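Local coordinates for aminotransferase, class V family protein (Trichomonas vaginalis, PDB 5F8V) that probably catalyses the pyridoxal phosphate-dependent transfer of an amino group between O-phospho-L-serine and 2-oxoglutarate, a step of L-serine biosynthesis, at residues A[61-66]-A[265-270]; A[130-135]-A[311-316]; A[282-287]-A[363-368]. All blocks are in the same frame, centred on the assembly; numbering follows the deposited sequence.

Interaction 1: A[61-66]-A[265-270]; sequences TLLQVP and GGLAAM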
loop_
_atom_site.group_PDB
_atom_site.type_symbol
_atom_site.label_atom_id
_atom_site.label_comp_id
_atom_site.label_asym_id
_atom_site.label_seq_id
_atom_site.Cartn_x
_atom_site.Cartn_y
_atom_site.Cartn_z
ATOM N N THR A 61 6.392 -13.769 17.748
ATOM C CA THR A 61 6.664 -13.843 19.185
ATOM C C THR A 61 5.549 -13.166 19.983
ATOM O O THR A 61 4.981 -13.780 20.879
ATOM C CB THR A 61 8.036 -13.222 19.545
ATOM O OG1 THR A 61 9.082 -14.050 19.027
ATOM C CG2 THR A 61 8.223 -13.097 21.046
ATOM N N LEU A 62 5.248 -11.911 19.648
ATOM C CA LEU A 62 4.185 -11.146 20.304
ATOM C C LEU A 62 2.879 -11.919 20.416
ATOM O O LEU A 62 2.284 -11.987 21.482
ATOM C CB LEU A 62 3.888 -9.855 19.530
ATOM C CG LEU A 62 4.677 -8.594 19.851
ATOM C CD1 LEU A 62 4.226 -7.505 18.889
ATOM C CD2 LEU A 62 4.465 -8.172 21.301
ATOM N N LEU A 63 2.445 -12.491 19.299
ATOM C CA LEU A 63 1.180 -13.236 19.241
ATOM C C LEU A 63 1.283 -14.723 19.570
ATOM O O LEU A 63 0.259 -15.366 19.757
ATOM C CB LEU A 63 0.562 -13.103 17.853
ATOM C CG LEU A 63 -0.284 -11.872 17.567
ATOM C CD1 LEU A 63 -0.452 -11.741 16.059
ATOM C CD2 LEU A 63 -1.637 -11.963 18.254
ATOM N N GLN A 64 2.500 -15.264 19.624
ATOM C CA GLN A 64 2.720 -16.713 19.690
ATOM C C GLN A 64 1.934 -17.401 18.583
ATOM O O GLN A 64 1.156 -18.326 18.825
ATOM C CB GLN A 64 2.383 -17.276 21.081
ATOM C CG GLN A 64 3.302 -16.773 22.186
ATOM C CD GLN A 64 4.728 -17.277 22.026
ATOM O OE1 GLN A 64 5.051 -18.394 22.444
ATOM N NE2 GLN A 64 5.594 -16.457 21.420
ATOM N N VAL A 65 2.146 -16.925 17.359
ATOM C CA VAL A 65 1.516 -17.512 16.195
ATOM C C VAL A 65 2.139 -18.906 16.012
ATOM O O VAL A 65 3.347 -19.006 15.853
ATOM C CB VAL A 65 1.729 -16.673 14.910
ATOM C CG1 VAL A 65 1.021 -17.328 13.736
ATOM C CG2 VAL A 65 1.253 -15.226 15.099
ATOM N N PRO A 66 1.319 -19.976 16.034
ATOM C CA PRO A 66 1.902 -21.316 15.833
ATOM C C PRO A 66 2.508 -21.525 14.435
ATOM O O PRO A 66 2.150 -20.825 13.484
ATOM C CB PRO A 66 0.717 -22.262 16.067
ATOM C CG PRO A 66 -0.348 -21.444 16.726
ATOM C CD PRO A 66 -0.139 -20.045 16.244
ATOM N N GLY A 265 5.183 -4.818 28.027
ATOM C CA GLY A 265 4.781 -6.054 28.720
ATOM C C GLY A 265 4.029 -7.092 27.897
ATOM O O GLY A 265 3.646 -8.132 28.428
ATOM N N GLY A 266 3.834 -6.828 26.606
ATOM C CA GLY A 266 3.204 -7.783 25.697
ATOM C C GLY A 266 1.714 -7.565 25.557
ATOM O O GLY A 266 1.173 -6.569 26.040
ATOM N N LEU A 267 1.053 -8.515 24.905
ATOM C CA LEU A 267 -0.358 -8.366 24.511
ATOM C C LEU A 267 -1.334 -8.471 25.669
ATOM O O LEU A 267 -2.409 -7.864 25.621
ATOM C CB LEU A 267 -0.728 -9.390 23.428
ATOM C CG LEU A 267 0.110 -9.297 22.144
ATOM C CD1 LEU A 267 -0.417 -10.285 21.126
ATOM C CD2 LEU A 267 0.135 -7.899 21.548
ATOM N N ALA A 268 -0.976 -9.250 26.691
ATOM C CA ALA A 268 -1.783 -9.356 27.909
ATOM C C ALA A 268 -1.754 -8.039 28.690
ATOM O O ALA A 268 -2.770 -7.623 29.255
ATOM C CB ALA A 268 -1.305 -10.520 28.777
ATOM N N ALA A 269 -0.599 -7.380 28.704
ATOM C CA ALA A 269 -0.479 -6.037 29.272
ATOM C C ALA A 269 -1.294 -5.002 28.487
ATOM O O ALA A 269 -1.883 -4.113 29.100
ATOM C CB ALA A 269 0.978 -5.610 29.347
ATOM N N MET A 270 -1.312 -5.109 27.153
ATOM C CA MET A 270 -2.133 -4.224 26.318
ATOM C C MET A 270 -3.616 -4.403 26.657
ATOM O O MET A 270 -4.352 -3.431 26.803
ATOM C CB MET A 270 -1.940 -4.481 24.811
ATOM C CG MET A 270 -0.603 -4.092 24.164
ATOM S SD MET A 270 0.136 -2.456 24.437
ATOM C CE MET A 270 -1.241 -1.364 24.786
HETATM O O HOH W 1 2.638 -10.744 23.828
#

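Interaction 2: A[130-135]-A[311-316]; sequences PANPVE and DGYENK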
loop_
_atom_site.group_PDB
_atom_site.type_symbol
_atom_site.label_atom_id
_atom_site.label_comp_id
_atom_site.label_asym_id
_atom_site.label_seq_id
_atom_site.Cartn_x
_atom_site.Cartn_y
_atom_site.Cartn_z
ATOM N N PRO A 130 -29.233 -4.439 12.126
ATOM C CA PRO A 130 -30.089 -3.252 12.220
ATOM C C PRO A 130 -29.273 -1.956 12.141
ATOM O O PRO A 130 -28.040 -2.000 12.085
ATOM C CB PRO A 130 -30.751 -3.405 13.596
ATOM C CG PRO A 130 -29.781 -4.210 14.392
ATOM C CD PRO A 130 -29.126 -5.147 13.415
ATOM N N ALA A 131 -29.959 -0.817 12.120
ATOM C CA ALA A 131 -29.286 0.484 12.051
ATOM C C ALA A 131 -28.393 0.737 13.263
ATOM O O ALA A 131 -27.310 1.297 13.121
ATOM C CB ALA A 131 -30.304 1.606 11.905
ATOM N N ASN A 132 -28.854 0.330 14.447
ATOM C CA ASN A 132 -28.082 0.451 15.692
ATOM C C ASN A 132 -28.156 -0.824 16.532
ATOM O O ASN A 132 -28.926 -0.892 17.492
ATOM C CB ASN A 132 -28.581 1.644 16.505
ATOM C CG ASN A 132 -28.490 2.943 15.735
ATOM O OD1 ASN A 132 -27.406 3.348 15.328
ATOM N ND2 ASN A 132 -29.631 3.592 15.510
ATOM N N PRO A 133 -27.351 -1.850 16.182
ATOM C CA PRO A 133 -27.390 -3.073 16.983
ATOM C C PRO A 133 -26.853 -2.845 18.386
ATOM O O PRO A 133 -25.982 -2.007 18.578
ATOM C CB PRO A 133 -26.497 -4.042 16.204
ATOM C CG PRO A 133 -25.603 -3.170 15.400
ATOM C CD PRO A 133 -26.426 -1.971 15.043
ATOM N N VAL A 134 -27.405 -3.575 19.350
ATOM C CA VAL A 134 -26.988 -3.503 20.754
ATOM C C VAL A 134 -26.172 -4.728 21.182
ATOM O O VAL A 134 -25.707 -4.794 22.319
ATOM C CB VAL A 134 -28.200 -3.329 21.707
ATOM C CG1 VAL A 134 -29.055 -2.142 21.270
ATOM C CG2 VAL A 134 -29.044 -4.602 21.800
ATOM N N GLU A 135 -25.997 -5.684 20.268
ATOM C CA GLU A 135 -25.376 -6.962 20.581
ATOM C C GLU A 135 -25.043 -7.701 19.288
ATOM O O GLU A 135 -25.509 -7.322 18.210
ATOM C CB GLU A 135 -26.324 -7.821 21.453
ATOM C CG GLU A 135 -27.675 -8.137 20.802
ATOM C CD GLU A 135 -28.667 -8.852 21.721
ATOM O OE1 GLU A 135 -28.276 -9.366 22.795
ATOM O OE2 GLU A 135 -29.860 -8.905 21.359
ATOM N N ASP A 311 -31.183 10.999 23.292
ATOM C CA ASP A 311 -32.070 10.483 22.238
ATOM C C ASP A 311 -31.374 10.379 20.873
ATOM O O ASP A 311 -32.032 10.325 19.831
ATOM C CB ASP A 311 -33.345 11.354 22.144
ATOM C CG ASP A 311 -33.049 12.851 21.961
ATOM O OD1 ASP A 311 -31.963 13.205 21.442
ATOM O OD2 ASP A 311 -33.908 13.679 22.349
ATOM N N GLY A 312 -30.043 10.311 20.879
ATOM C CA GLY A 312 -29.255 10.450 19.650
ATOM C C GLY A 312 -29.216 9.250 18.717
ATOM O O GLY A 312 -28.805 9.386 17.560
ATOM N N TYR A 313 -29.625 8.074 19.198
ATOM C CA TYR A 313 -29.619 6.865 18.354
ATOM C C TYR A 313 -30.641 6.959 17.219
ATOM O O TYR A 313 -30.303 6.738 16.059
ATOM C CB TYR A 313 -29.856 5.594 19.186
ATOM C CG TYR A 313 -28.599 4.991 19.772
ATOM C CD1 TYR A 313 -27.742 4.213 18.989
ATOM C CD2 TYR A 313 -28.271 5.179 21.112
ATOM C CE1 TYR A 313 -26.588 3.642 19.525
ATOM C CE2 TYR A 313 -27.122 4.621 21.655
ATOM C CZ TYR A 313 -26.282 3.854 20.860
ATOM O OH TYR A 313 -25.152 3.307 21.423
ATOM N N GLU A 314 -31.874 7.315 17.570
ATOM C CA GLU A 314 -32.983 7.395 16.616
ATOM C C GLU A 314 -33.382 8.829 16.207
ATOM O O GLU A 314 -34.066 8.997 15.196
ATOM C CB GLU A 314 -34.187 6.635 17.189
ATOM C CG GLU A 314 -33.901 5.146 17.392
ATOM C CD GLU A 314 -34.949 4.430 18.224
ATOM O OE1 GLU A 314 -36.148 4.521 17.884
ATOM O OE2 GLU A 314 -34.568 3.758 19.213
ATOM N N ASN A 315 -32.960 9.846 16.970
ATOM C CA ASN A 315 -33.268 11.260 16.667
ATOM C C ASN A 315 -32.000 12.064 16.374
ATOM O O ASN A 315 -31.376 12.596 17.285
ATOM C CB ASN A 315 -34.043 11.906 17.827
ATOM C CG ASN A 315 -35.294 11.132 18.200
ATOM O OD1 ASN A 315 -35.311 10.396 19.192
ATOM N ND2 ASN A 315 -36.343 11.281 17.399
ATOM N N LYS A 316 -31.630 12.153 15.098
ATOM C CA LYS A 316 -30.373 12.789 14.695
ATOM C C LYS A 316 -30.471 14.316 14.739
ATOM O O LYS A 316 -31.488 14.897 14.352
ATOM C CB LYS A 316 -29.940 12.337 13.286
ATOM C CG LYS A 316 -29.788 10.829 13.102
ATOM C CD LYS A 316 -28.752 10.203 14.034
ATOM C CE LYS A 316 -28.685 8.687 13.863
ATOM N NZ LYS A 316 -28.000 8.033 15.013
#

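Interaction 3: A[282-287]-A[363-368]; sequences YEAIDS and QAMKEW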
loop_
_atom_site.group_PDB
_atom_site.type_symbol
_atom_site.label_atom_id
_atom_site.label_comp_id
_atom_site.label_asym_id
_atom_site.label_seq_id
_atom_site.Cartn_x
_atom_site.Cartn_y
_atom_site.Cartn_z
ATOM N N TYR A 282 -16.510 4.270 29.657
ATOM C CA TYR A 282 -17.883 3.764 29.809
ATOM C C TYR A 282 -18.554 4.233 31.092
ATOM O O TYR A 282 -19.746 4.524 31.082
ATOM C CB TYR A 282 -17.952 2.223 29.707
ATOM C CG TYR A 282 -17.803 1.717 28.290
ATOM C CD1 TYR A 282 -18.700 2.108 27.302
ATOM C CD2 TYR A 282 -16.761 0.845 27.925
ATOM C CE1 TYR A 282 -18.579 1.660 26.003
ATOM C CE2 TYR A 282 -16.637 0.383 26.615
ATOM C CZ TYR A 282 -17.557 0.796 25.654
ATOM O OH TYR A 282 -17.476 0.381 24.335
ATOM N N GLU A 283 -17.805 4.294 32.187
ATOM C CA GLU A 283 -18.327 4.856 33.433
ATOM C C GLU A 283 -18.630 6.368 33.289
ATOM O O GLU A 283 -19.586 6.843 33.880
ATOM C CB GLU A 283 -17.406 4.549 34.633
ATOM C CG GLU A 283 -17.746 5.233 35.963
ATOM C CD GLU A 283 -19.126 4.884 36.538
ATOM O OE1 GLU A 283 -20.069 4.565 35.780
ATOM O OE2 GLU A 283 -19.282 4.949 37.778
ATOM N N ALA A 284 -17.847 7.096 32.488
ATOM C CA ALA A 284 -18.162 8.496 32.174
ATOM C C ALA A 284 -19.440 8.621 31.316
ATOM O O ALA A 284 -20.223 9.559 31.504
ATOM C CB ALA A 284 -16.987 9.181 31.494
ATOM N N ILE A 285 -19.655 7.679 30.393
ATOM C CA ILE A 285 -20.902 7.633 29.633
ATOM C C ILE A 285 -22.069 7.305 30.577
ATOM O O ILE A 285 -22.959 8.132 30.769
ATOM C CB ILE A 285 -20.849 6.612 28.470
ATOM C CG1 ILE A 285 -19.823 7.042 27.412
ATOM C CG2 ILE A 285 -22.230 6.432 27.839
ATOM C CD1 ILE A 285 -19.354 5.918 26.510
ATOM N N ASP A 286 -22.019 6.122 31.188
ATOM C CA ASP A 286 -23.152 5.546 31.940
ATOM C C ASP A 286 -23.614 6.382 33.136
ATOM O O ASP A 286 -24.821 6.499 33.379
ATOM C CB ASP A 286 -22.828 4.122 32.422
ATOM C CG ASP A 286 -22.754 3.102 31.283
ATOM O OD1 ASP A 286 -23.150 3.400 30.144
ATOM O OD2 ASP A 286 -22.282 1.975 31.531
ATOM N N SER A 287 -22.666 6.968 33.862
ATOM C CA SER A 287 -22.972 7.741 35.072
ATOM C C SER A 287 -23.462 9.171 34.814
ATOM O O SER A 287 -23.794 9.876 35.764
ATOM C CB SER A 287 -21.746 7.796 35.986
ATOM O OG SER A 287 -20.742 8.625 35.435
ATOM N N GLN A 363 -12.878 14.314 32.009
ATOM C CA GLN A 363 -13.082 15.646 32.585
ATOM C C GLN A 363 -14.000 16.511 31.721
ATOM O O GLN A 363 -14.897 17.174 32.250
ATOM C CB GLN A 363 -11.750 16.373 32.829
ATOM C CG GLN A 363 -10.944 15.846 34.009
ATOM C CD GLN A 363 -11.747 15.778 35.302
ATOM O OE1 GLN A 363 -12.019 14.690 35.823
ATOM N NE2 GLN A 363 -12.177 16.929 35.789
ATOM N N ALA A 364 -13.787 16.498 30.407
ATOM C CA ALA A 364 -14.642 17.247 29.490
ATOM C C ALA A 364 -16.097 16.795 29.603
ATOM O O ALA A 364 -17.008 17.623 29.688
ATOM C CB ALA A 364 -14.145 17.118 28.059
ATOM N N MET A 365 -16.302 15.481 29.649
ATOM C CA MET A 365 -17.642 14.911 29.737
ATOM C C MET A 365 -18.328 15.274 31.057
ATOM O O MET A 365 -19.532 15.528 31.074
ATOM C CB MET A 365 -17.593 13.386 29.538
ATOM C CG MET A 365 -17.196 12.987 28.124
ATOM S SD MET A 365 -16.822 11.233 27.895
ATOM C CE MET A 365 -18.414 10.522 28.314
ATOM N N LYS A 366 -17.554 15.314 32.143
ATOM C CA LYS A 366 -18.058 15.697 33.465
ATOM C C LYS A 366 -18.392 17.194 33.533
ATOM O O LYS A 366 -19.348 17.579 34.192
ATOM C CB LYS A 366 -17.029 15.345 34.549
ATOM C CG LYS A 366 -17.489 15.506 35.992
ATOM C CD LYS A 366 -18.419 14.380 36.419
ATOM C CE LYS A 366 -18.960 14.619 37.826
ATOM N NZ LYS A 366 -19.976 13.598 38.208
ATOM N N GLU A 367 -17.610 18.023 32.847
ATOM C CA GLU A 367 -17.792 19.486 32.883
ATOM C C GLU A 367 -18.786 20.035 31.856
ATOM O O GLU A 367 -19.207 21.184 31.969
ATOM C CB GLU A 367 -16.435 20.176 32.728
ATOM C CG GLU A 367 -15.570 20.046 33.978
ATOM C CD GLU A 367 -14.075 20.147 33.723
ATOM O OE1 GLU A 367 -13.645 20.359 32.566
ATOM O OE2 GLU A 367 -13.314 20.012 34.707
ATOM N N TRP A 368 -19.143 19.229 30.856
ATOM C CA TRP A 368 -20.135 19.608 29.860
ATOM C C TRP A 368 -21.428 20.087 30.567
ATOM O O TRP A 368 -22.004 19.336 31.348
ATOM C CB TRP A 368 -20.400 18.417 28.929
ATOM C CG TRP A 368 -21.560 18.572 28.003
ATOM C CD1 TRP A 368 -22.684 17.817 27.984
ATOM C CD2 TRP A 368 -21.704 19.538 26.957
ATOM N NE1 TRP A 368 -23.530 18.248 26.993
ATOM C CE2 TRP A 368 -22.947 19.303 26.343
ATOM C CE3 TRP A 368 -20.895 20.569 26.471
ATOM C CZ2 TRP A 368 -23.413 20.074 25.273
ATOM C CZ3 TRP A 368 -21.359 21.340 25.413
ATOM C CH2 TRP A 368 -22.605 21.084 24.823
#

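Interaction 1: A[61-66]-A[265-270]
A helix end meets a helix start here: Leu62 and Leu63, in the last turn of helix 46-63, pack against Leu267, which opens helix 267-286. The first helix closes in a Schellman motif with Gln64 as the positive-phi residue, where Val65 N reaches back to Arg60 O and Gln64 N to Thr61 O. The second starts from Gly266 as N-cap, directly after Gly265, which ends the preceding helix in another Schellman motif. Leu267 does most of the touching. Its CG stands beside its own backbone N (chi1 -59°) and CD1 extends anti to CA, toward the end of helix 46-63. There Leu267 CD1 lies 3.2 Å from Leu62 O, a tight van der Waals approach, and 3.5 Å from Leu63 CD2. The second branch, Leu267 CD2, comes more loosely to Leu62 CD2 at 4.3 Å. Leu63 also rests on Ile213 of strand 209-215, so the contact lies against the central sheet of this fold-type I aminotransferase, while Leu62 leans on Phe258 and Ile261 of helix 248-263. One water joins the two backbones, donating to Leu62 O at 2.7 Å and accepting from Leu267 N at 2.9 Å. It thus supplies a partner for a carbonyl at a helix C-terminus and for an N-H in a first helical turn. The side chain of Gln64 folds back on its own helix, with NE2 2.8 Å from Thr61 O, in the carbonyl plane and on a lone pair.

Interaction 2: A[130-135]-A[311-316]
Asn132 meets Tyr313 across two irregular loops; the second runs from Asp311 to Lys316. Asp311 gives its backbone carbonyl to Asn315 N at 3.0 Å, closing an alpha-turn over the residues between them, and its carboxylate is paired with Arg309. Gly312 comes next, and its carbonyl O accepts from the ammonium group of Lys316. Tyr313 then presents both its ring and its carbonyl to the other loop. Asn132 arrives at the ring edge: its CG lies 3.6 Å from Tyr313 CD1, in the plane of the ring, and its CB follows at 3.7 Å from the same atom. Amide and ring planes stand 74° apart, so this is no stack. With CG of Asn132 beside its own backbone N (chi1 -58°), the amide extends past the ring, and ND2 comes to 3.3 Å from Tyr313 O, a weak hydrogen bond bent to 122° at the hydrogen.

The two loops come from different parts of the class-V aminotransferase fold: 130-135 follows strand 121-124, at one margin of the large seven-stranded sheet, whereas 311-316 links strand 304-307 to helix 318-329 in the C-terminal part of the chain. The phenol oxygen of Tyr313 is held by Arg294 N, and the carboxylate of Glu314, the next residue, forms a salt bridge with the side chain of that arginine. Lys316 ends the walk by curling back on the turn, with NZ bonded to Gly312 O at 3.0 Å and to Tyr313 O at 2.8 Å; in the second bond the donor lies well above the carbonyl plane. The same ammonium group also bonds to Val342 O.

Interaction 3: A[282-287]-A[363-368]
This is apolar helix-to-helix packing between the C-terminal turns of two helices in the C-terminal part of the chain: Ala284 and Ile285, near the end of helix 267-286, receive Met365 from helix 355-367. The two backbones come closest at Ala284 and Met365, whose CA atoms are 6.9 Å apart, a short spacing that goes with the small side chain of Ala284.

Met365 reaches toward the other helix with its thioether. Its CG stands beside the backbone N (chi1 -68°), and the chain then bends at the sulfur (chi3 62°), which brings the methyl CE against that helix. CE settles against the peptide that joins Ala284 to Ile285, 3.7 Å from Ala284 C and 3.7 Å from Ile285 N. Two side chains border it there: Ala284 CB is also 3.7 Å from CE, and Ile285 CG1 is 3.9 Å away. The sulfur takes a lesser share, with Met365 SD 4.1 Å from Ala284 CB. Phe307 of strand 304-307 touches both Ile285 and Met365, and Phe324 of helix 318-329 adds to the cover on Met365, so the methyl sits among apolar groups from several elements.

Just beyond, the first helix runs out at Ser287, whose OG turns back to donate to Glu283 O at 2.6 Å. That carbonyl accepts from Ser287 N as well, so two bonds from one residue grip it at the helix end.

No hydrogen bond or charge pair spans the two segments. The attraction here is therefore probably dispersion and the burial of the methyl with its apolar neighbours.

How the interactions relate
Interactions 1 and 3 share helix 267-286: its first turn is used in interaction 1 and its last in interaction 3, so the two centres lie about 32 Å apart. Interaction 2 is the neighbour of interaction 3, with centres about 20 Å apart and nearest atoms about 8 Å apart, and both lie on the same side of the chain's centre. Interaction 1 sits on the opposite side from interaction 2, at about 35 Å between centres. Along the sequence, interaction 2 crosses both of the others. Lys202, which carries pyridoxal phosphate as a Schiff base, belongs to none of the six segments; all three contacts lie within one chain, and no other chain of the assembly touches their segments.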